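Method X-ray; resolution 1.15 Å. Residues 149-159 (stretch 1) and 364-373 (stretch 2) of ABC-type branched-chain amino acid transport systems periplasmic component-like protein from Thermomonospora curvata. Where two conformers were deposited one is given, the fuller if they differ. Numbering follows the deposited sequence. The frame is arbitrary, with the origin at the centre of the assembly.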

ATOM      1  N   ASP A 149       6.189   1.134   9.805  1.00  8.14           N
ATOM      2  CA  ASP A 149       6.572   1.368  11.190  1.00  8.75           C
ATOM      3  C   ASP A 149       5.570   2.240  11.920  1.00  8.65           C
ATOM      4  O   ASP A 149       5.120   1.897  12.990  1.00  8.87           O
ATOM      5  CB  ASP A 149       8.004   1.862  11.334  1.00  8.64           C
ATOM      6  CG  ASP A 149       8.414   3.023  10.460  1.00  9.45           C
ATOM      7  OD1 ASP A 149       7.583   3.558   9.687  1.00  9.82           O
ATOM      8  OD2 ASP A 149       9.622   3.375  10.547  1.00  9.76           O
ATOM      9  N   VAL A 150       5.221   3.373  11.307  1.00  8.76           N
ATOM     10  CA  VAL A 150       4.225   4.249  11.882  1.00  9.01           C
ATOM     11  C   VAL A 150       2.895   3.543  12.054  1.00  8.51           C
ATOM     12  O   VAL A 150       2.248   3.713  13.091  1.00  8.76           O
ATOM     13  CB  VAL A 150       4.061   5.494  10.973  1.00  9.59           C
ATOM     14  CG1 VAL A 150       2.792   6.306  11.270  1.00 11.03           C
ATOM     15  CG2 VAL A 150       5.315   6.358  11.083  1.00 10.63           C
ATOM     16  N   ASP A 151       2.463   2.702  11.104  1.00  8.53           N
ATOM     17  CA  ASP A 151       1.229   1.950  11.293  1.00  9.10           C
ATOM     18  C   ASP A 151       1.298   1.026  12.512  1.00  8.83           C
ATOM     19  O   ASP A 151       0.334   0.934  13.246  1.00  9.16           O
ATOM     20  CB  ASP A 151       0.871   1.111  10.073  1.00  9.39           C
ATOM     21  CG  ASP A 151       0.281   1.912   8.937  1.00 10.40           C
ATOM     22  OD1 ASP A 151      -0.218   3.018   9.142  1.00 10.54           O
ATOM     23  OD2 ASP A 151       0.308   1.322   7.821  1.00 10.69           O
HETATM   24  N   MSE A 152       2.414   0.305  12.721  1.00  8.71           N
HETATM   25  CA  MSE A 152       2.521  -0.531  13.902  1.00  9.86           C
HETATM   26  C   MSE A 152       2.623   0.277  15.179  1.00  8.55           C
HETATM   27  O   MSE A 152       2.117  -0.160  16.188  1.00  9.27           O
HETATM   28  CB  MSE A 152       3.720  -1.484  13.791  1.00 10.01           C
HETATM   29  CG  MSE A 152       3.537  -2.579  12.740  1.00 10.81           C
HETATM   30 SE   MSE A 152       2.122  -3.816  13.209  0.65 14.42          SE
HETATM   31  CE  MSE A 152       0.743  -3.173  12.158  1.00 13.89           C
ATOM     32  N   ILE A 153       3.259   1.436  15.148  1.00  8.61           N
ATOM     33  CA  ILE A 153       3.301   2.251  16.369  1.00  9.29           C
ATOM     34  C   ILE A 153       1.896   2.681  16.773  1.00  8.49           C
ATOM     35  O   ILE A 153       1.461   2.526  17.912  1.00  8.97           O
ATOM     36  CB  ILE A 153       4.230   3.456  16.161  1.00  9.21           C
ATOM     37  CG1 ILE A 153       5.692   2.974  16.027  1.00  8.90           C
ATOM     38  CG2 ILE A 153       4.122   4.396  17.341  1.00 10.36           C
ATOM     39  CD1 ILE A 153       6.598   4.030  15.437  1.00  9.99           C
ATOM     40  N   ASN A 154       1.168   3.236  15.793  1.00  8.97           N
ATOM     41  CA  ASN A 154      -0.243   3.591  16.017  1.00  9.44           C
ATOM     42  C   ASN A 154      -1.049   2.383  16.474  1.00  8.42           C
ATOM     43  O   ASN A 154      -1.824   2.460  17.405  1.00  9.73           O
ATOM     44  CB  ASN A 154      -0.843   4.236  14.777  1.00  9.21           C
ATOM     45  CG  ASN A 154      -0.448   5.684  14.589  1.00  9.57           C
ATOM     46  OD1 ASN A 154      -0.258   6.422  15.549  1.00 10.62           O
ATOM     47  ND2 ASN A 154      -0.355   6.117  13.350  1.00  9.18           N
ATOM     48  N   GLY A 155      -0.858   1.256  15.797  1.00  9.21           N
ATOM     49  CA  GLY A 155      -1.617   0.077  16.127  1.00  9.41           C
ATOM     50  C   GLY A 155      -1.360  -0.497  17.496  1.00  9.20           C
ATOM     51  O   GLY A 155      -2.262  -0.910  18.211  1.00  9.51           O
ATOM     52  N   VAL A 156      -0.081  -0.526  17.933  1.00  9.27           N
ATOM     53  CA  VAL A 156       0.249  -0.964  19.282  1.00  8.81           C
ATOM     54  C   VAL A 156      -0.284   0.002  20.314  1.00  9.18           C
ATOM     55  O   VAL A 156      -0.800  -0.416  21.351  1.00  9.92           O
ATOM     56  CB  VAL A 156       1.758  -1.233  19.423  1.00  9.85           C
ATOM     57  CG1 VAL A 156       2.117  -1.507  20.865  1.00 10.37           C
ATOM     58  CG2 VAL A 156       2.145  -2.396  18.497  1.00 11.52           C
ATOM     59  N   GLN A 157      -0.167   1.295  20.051  1.00  9.88           N
ATOM     60  CA  GLN A 157      -0.748   2.258  20.981  1.00 10.62           C
ATOM     61  C   GLN A 157      -2.248   2.021  21.115  1.00 10.40           C
ATOM     62  O   GLN A 157      -2.828   2.095  22.188  1.00 10.95           O
ATOM     63  CB  GLN A 157      -0.480   3.670  20.539  1.00 10.79           C
ATOM     64  CG  GLN A 157      -1.036   4.724  21.504  1.00 11.69           C
ATOM     65  CD  GLN A 157      -0.313   4.738  22.831  1.00 12.49           C
ATOM     66  OE1 GLN A 157       0.786   5.297  22.950  1.00 14.91           O
ATOM     67  NE2 GLN A 157      -0.884   4.113  23.830  1.00 13.40           N
ATOM     68  N   TRP A 158      -2.918   1.709  19.993  1.00 10.28           N
ATOM     69  CA  TRP A 158      -4.340   1.381  20.006  1.00 10.03           C
ATOM     70  C   TRP A 158      -4.633   0.138  20.807  1.00  9.84           C
ATOM     71  O   TRP A 158      -5.550   0.123  21.619  1.00 11.02           O
ATOM     72  CB  TRP A 158      -4.847   1.235  18.576  1.00 11.16           C
ATOM     73  CG  TRP A 158      -6.287   0.850  18.435  1.00 10.60           C
ATOM     74  CD1 TRP A 158      -7.367   1.662  18.524  1.00 12.88           C
ATOM     75  CD2 TRP A 158      -6.775  -0.459  18.176  1.00 11.21           C
ATOM     76  NE1 TRP A 158      -8.515   0.935  18.313  1.00 12.74           N
ATOM     77  CE2 TRP A 158      -8.186  -0.372  18.129  1.00 12.66           C
ATOM     78  CE3 TRP A 158      -6.167  -1.691  17.988  1.00 12.72           C
ATOM     79  CZ2 TRP A 158      -8.992  -1.476  17.878  1.00 13.91           C
ATOM     80  CZ3 TRP A 158      -6.990  -2.802  17.724  1.00 14.49           C
ATOM     81  CH2 TRP A 158      -8.377  -2.671  17.677  1.00 13.80           C
ATOM     82  N   LEU A 159      -3.833  -0.916  20.629  1.00 10.63           N
ATOM     83  CA  LEU A 159      -4.026  -2.114  21.450  1.00 10.37           C
ATOM     84  C   LEU A 159      -3.989  -1.802  22.944  1.00 10.61           C
ATOM     85  O   LEU A 159      -4.750  -2.331  23.740  1.00 10.92           O
ATOM     86  CB  LEU A 159      -2.982  -3.180  21.134  1.00 10.79           C
ATOM     87  CG  LEU A 159      -3.042  -3.860  19.769  1.00 10.93           C
ATOM     88  CD1 LEU A 159      -1.843  -4.755  19.566  1.00 12.38           C
ATOM     89  CD2 LEU A 159      -4.326  -4.646  19.584  1.00 11.73           C
ATOM     90  N   LYS A 364      10.131  12.000   5.206  1.00 11.26           N
ATOM     91  CA  LYS A 364       9.232  11.592   6.288  1.00 10.67           C
ATOM     92  C   LYS A 364       7.929  11.132   5.626  1.00  9.45           C
ATOM     93  O   LYS A 364       7.748  11.429   4.446  1.00  9.81           O
ATOM     94  CB  LYS A 364       8.998  12.771   7.248  1.00 13.20           C
ATOM     95  CG  LYS A 364       8.444  14.012   6.583  1.00 14.59           C
ATOM     96  CD  LYS A 364       8.664  15.307   7.386  1.00 23.45           C
ATOM     97  CE  LYS A 364       8.883  16.498   6.422  1.00 23.96           C
ATOM     98  NZ  LYS A 364       9.087  17.936   6.823  1.00 24.03           N
ATOM     99  N   PRO A 365       7.075  10.468   6.365  1.00  9.38           N
ATOM    100  CA  PRO A 365       5.859   9.963   5.702  1.00  9.62           C
ATOM    101  C   PRO A 365       4.928  11.101   5.291  1.00 10.33           C
ATOM    102  O   PRO A 365       4.849  12.140   5.923  1.00 10.44           O
ATOM    103  CB  PRO A 365       5.218   9.119   6.800  1.00 11.48           C
ATOM    104  CG  PRO A 365       6.391   8.700   7.666  1.00 10.89           C
ATOM    105  CD  PRO A 365       7.223   9.919   7.714  1.00 10.89           C
ATOM    106  N   ALA A 366       4.169  10.845   4.217  1.00 10.12           N
ATOM    107  CA  ALA A 366       3.200  11.774   3.664  1.00  9.92           C
ATOM    108  C   ALA A 366       2.039  12.078   4.613  1.00  9.66           C
ATOM    109  O   ALA A 366       1.426  13.118   4.470  1.00 10.26           O
ATOM    110  CB  ALA A 366       2.684  11.220   2.374  1.00 11.14           C
ATOM    111  N   THR A 367       1.769  11.180   5.532  1.00  9.41           N
ATOM    112  CA  THR A 367       0.883  11.353   6.658  1.00  9.18           C
ATOM    113  C   THR A 367       1.303  10.363   7.759  1.00  8.98           C
ATOM    114  O   THR A 367       1.997   9.396   7.457  1.00  9.89           O
ATOM    115  CB  THR A 367      -0.594  11.166   6.268  1.00  9.03           C
ATOM    116  OG1 THR A 367      -1.395  11.293   7.417  1.00 10.20           O
ATOM    117  CG2 THR A 367      -0.863   9.799   5.637  1.00 11.59           C
ATOM    118  N   ARG A 368       0.864  10.596   8.967  1.00  8.88           N
ATOM    119  CA  ARG A 368       1.061   9.661  10.087  1.00  9.36           C
ATOM    120  C   ARG A 368      -0.232   9.177  10.699  1.00  8.66           C
ATOM    121  O   ARG A 368      -0.238   8.658  11.801  1.00 10.07           O
ATOM    122  CB  ARG A 368       2.027  10.213  11.159  1.00  9.29           C
ATOM    123  CG  ARG A 368       3.373  10.512  10.597  1.00  9.27           C
ATOM    124  CD  ARG A 368       4.377  10.807  11.698  1.00  9.69           C
ATOM    125  NE  ARG A 368       5.587  11.327  11.117  1.00  9.79           N
ATOM    126  CZ  ARG A 368       6.777  11.344  11.766  1.00  9.41           C
ATOM    127  NH1 ARG A 368       6.918  10.730  12.925  1.00 10.14           N
ATOM    128  NH2 ARG A 368       7.772  11.891  11.155  1.00 11.03           N
ATOM    129  N   LYS A 369      -1.355   9.300   9.930  1.00  9.41           N
ATOM    130  CA  LYS A 369      -2.650   8.882  10.418  0.60 10.20           C
ATOM    131  C   LYS A 369      -2.988   7.458   9.911  1.00  9.65           C
ATOM    132  O   LYS A 369      -2.901   7.171   8.718  1.00  9.85           O
ATOM    133  CB  LYS A 369      -3.701   9.862   9.951  0.60 11.01           C
ATOM    134  CG  LYS A 369      -3.479  11.244  10.501  0.60 13.56           C
ATOM    135  CD  LYS A 369      -4.607  12.208  10.315  0.60 16.41           C
ATOM    136  CE  LYS A 369      -4.192  13.587  10.799  0.60 18.28           C
ATOM    137  NZ  LYS A 369      -3.140  14.224   9.931  0.60 18.30           N
ATOM    138  N   THR A 370      -3.316   6.607  10.862  1.00  9.35           N
ATOM    139  CA  THR A 370      -3.614   5.205  10.610  1.00  9.63           C
ATOM    140  C   THR A 370      -5.031   4.895  11.063  1.00  9.42           C
ATOM    141  O   THR A 370      -5.431   5.243  12.168  1.00 10.09           O
ATOM    142  CB  THR A 370      -2.649   4.334  11.462  1.00 10.18           C
ATOM    143  OG1 THR A 370      -1.290   4.648  11.114  1.00 10.15           O
ATOM    144  CG2 THR A 370      -2.905   2.846  11.321  1.00 10.96           C
ATOM    145  N   TYR A 371      -5.813   4.245  10.176  1.00  9.09           N
ATOM    146  CA  TYR A 371      -7.090   3.617  10.551  1.00  9.51           C
ATOM    147  C   TYR A 371      -6.865   2.275  11.142  1.00  9.31           C
ATOM    148  O   TYR A 371      -5.859   1.606  10.812  1.00  9.36           O
ATOM    149  CB  TYR A 371      -7.964   3.352   9.307  1.00  9.73           C
ATOM    150  CG  TYR A 371      -8.438   4.537   8.524  1.00  9.91           C
ATOM    151  CD1 TYR A 371      -7.690   5.056   7.487  1.00 10.09           C
ATOM    152  CD2 TYR A 371      -9.702   5.108   8.754  1.00  9.69           C
ATOM    153  CE1 TYR A 371      -8.126   6.120   6.727  1.00 11.18           C
ATOM    154  CE2 TYR A 371     -10.144   6.174   7.993  1.00 11.21           C
ATOM    155  CZ  TYR A 371      -9.387   6.649   6.973  1.00 11.52           C
ATOM    156  OH  TYR A 371      -9.871   7.713   6.240  1.00 13.38           O
ATOM    157  N   ILE A 372      -7.762   1.829  12.014  1.00  9.05           N
ATOM    158  CA  ILE A 372      -7.839   0.399  12.342  1.00  9.12           C
ATOM    159  C   ILE A 372      -9.130  -0.097  11.649  1.00  9.39           C
ATOM    160  O   ILE A 372     -10.203   0.476  11.893  1.00  9.99           O
ATOM    161  CB  ILE A 372      -7.909   0.115  13.837  1.00  9.48           C
ATOM    162  CG1 ILE A 372      -6.757   0.756  14.576  1.00  9.92           C
ATOM    163  CG2 ILE A 372      -7.998  -1.404  14.056  1.00 10.86           C
ATOM    164  CD1 ILE A 372      -5.384   0.259  14.194  1.00 12.13           C
ATOM    165  N   ILE A 373      -9.027  -1.129  10.846  1.00  8.83           N
ATOM    166  CA  ILE A 373     -10.152  -1.727  10.159  0.70  9.13           C
ATOM    167  C   ILE A 373     -10.265  -3.180  10.575  1.00  9.78           C
ATOM    168  O   ILE A 373      -9.332  -3.772  11.116  1.00 10.40           O
ATOM    169  CB  ILE A 373     -10.092  -1.526   8.614  0.70 11.65           C
ATOM    170  CG1 ILE A 373      -9.070  -2.400   7.966  0.70 12.49           C
ATOM    171  CG2 ILE A 373      -9.918  -0.055   8.275  0.70 12.55           C
ATOM    172  CD1 ILE A 373      -9.080  -2.316   6.477  0.70 13.18           C
TER

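Contact between helix 149-159 and the segment 364-373, whose last four residues form a strand; the two stretches lie in one chain, far apart in sequence, and together bury 410 Å². Helix and strand axes approach to 8.6 Å with 58° between their N-to-C directions. Val150, Asn154 and Trp158 direct their CA-to-CB bonds toward the other stretch; from the strand Thr370 and Ile372 do the same, while Tyr371 between them points away.

The polar centre is the hydroxyl of Thr370, which is both donor and acceptor. It donates from OG1 to Asp151 OD1 (2.8 Å) and accepts from Asn154 ND2 at 2.8 Å from Thr370 OG1, with an N-H...O angle of 162°. The single hydroxyl proton goes to the carboxylate, while a lone pair on the same oxygen accepts the amide hydrogen. The second hydrogen of Asn154 ND2 goes to the backbone carbonyl Arg368 O (3.0 Å, 146°), a longer and more bent bond. One amide nitrogen thus spends both hydrogens on the other stretch, bridging the loop carbonyl and the first strand residue. Asn154 OD1 is satisfied elsewhere in the structure, as is Asp151 OD1, which accepts a further bond there in addition to that from Thr370. The helix amides from Ile153 to Leu159 are satisfied within the helix: for example, Asn154 N donates to Val150 O (2.9 Å) and Gly155 N to Asp151 O (2.8 Å), in the usual i to i-4 pattern.

Nonpolar contacts extend from this polar cluster toward each end of the helix segment. Val150 CG2 lies 4.3 Å from Pro365 CG, and Val150 CG1 is 4.0 Å from Arg368 CB, so the valine packs against the aliphatic base of the arginine; the guanidinium NH1 finds its partner elsewhere. Farther along, Ile372 CG1 sits over one face of the Trp158 indole, 3.8 Å from the centroid of the five-membered ring and 9° off its normal, an almost vertical CH-pi contact. The nearest ring atom, Trp158 CD2, is also 3.8 Å from Ile372 CG1. The indole NE1 takes no part in this contact and is hydrogen-bonded elsewhere in the structure. Gly155 CA lies 4.2 Å from Ile372 CD1, so the isoleucine methyl rests against the helix backbone.

Just before the strand, Lys369 N donates to Thr367 OG1 (3.2 Å, 156°), a bond within the loop that satisfies this backbone amide without involving the helix.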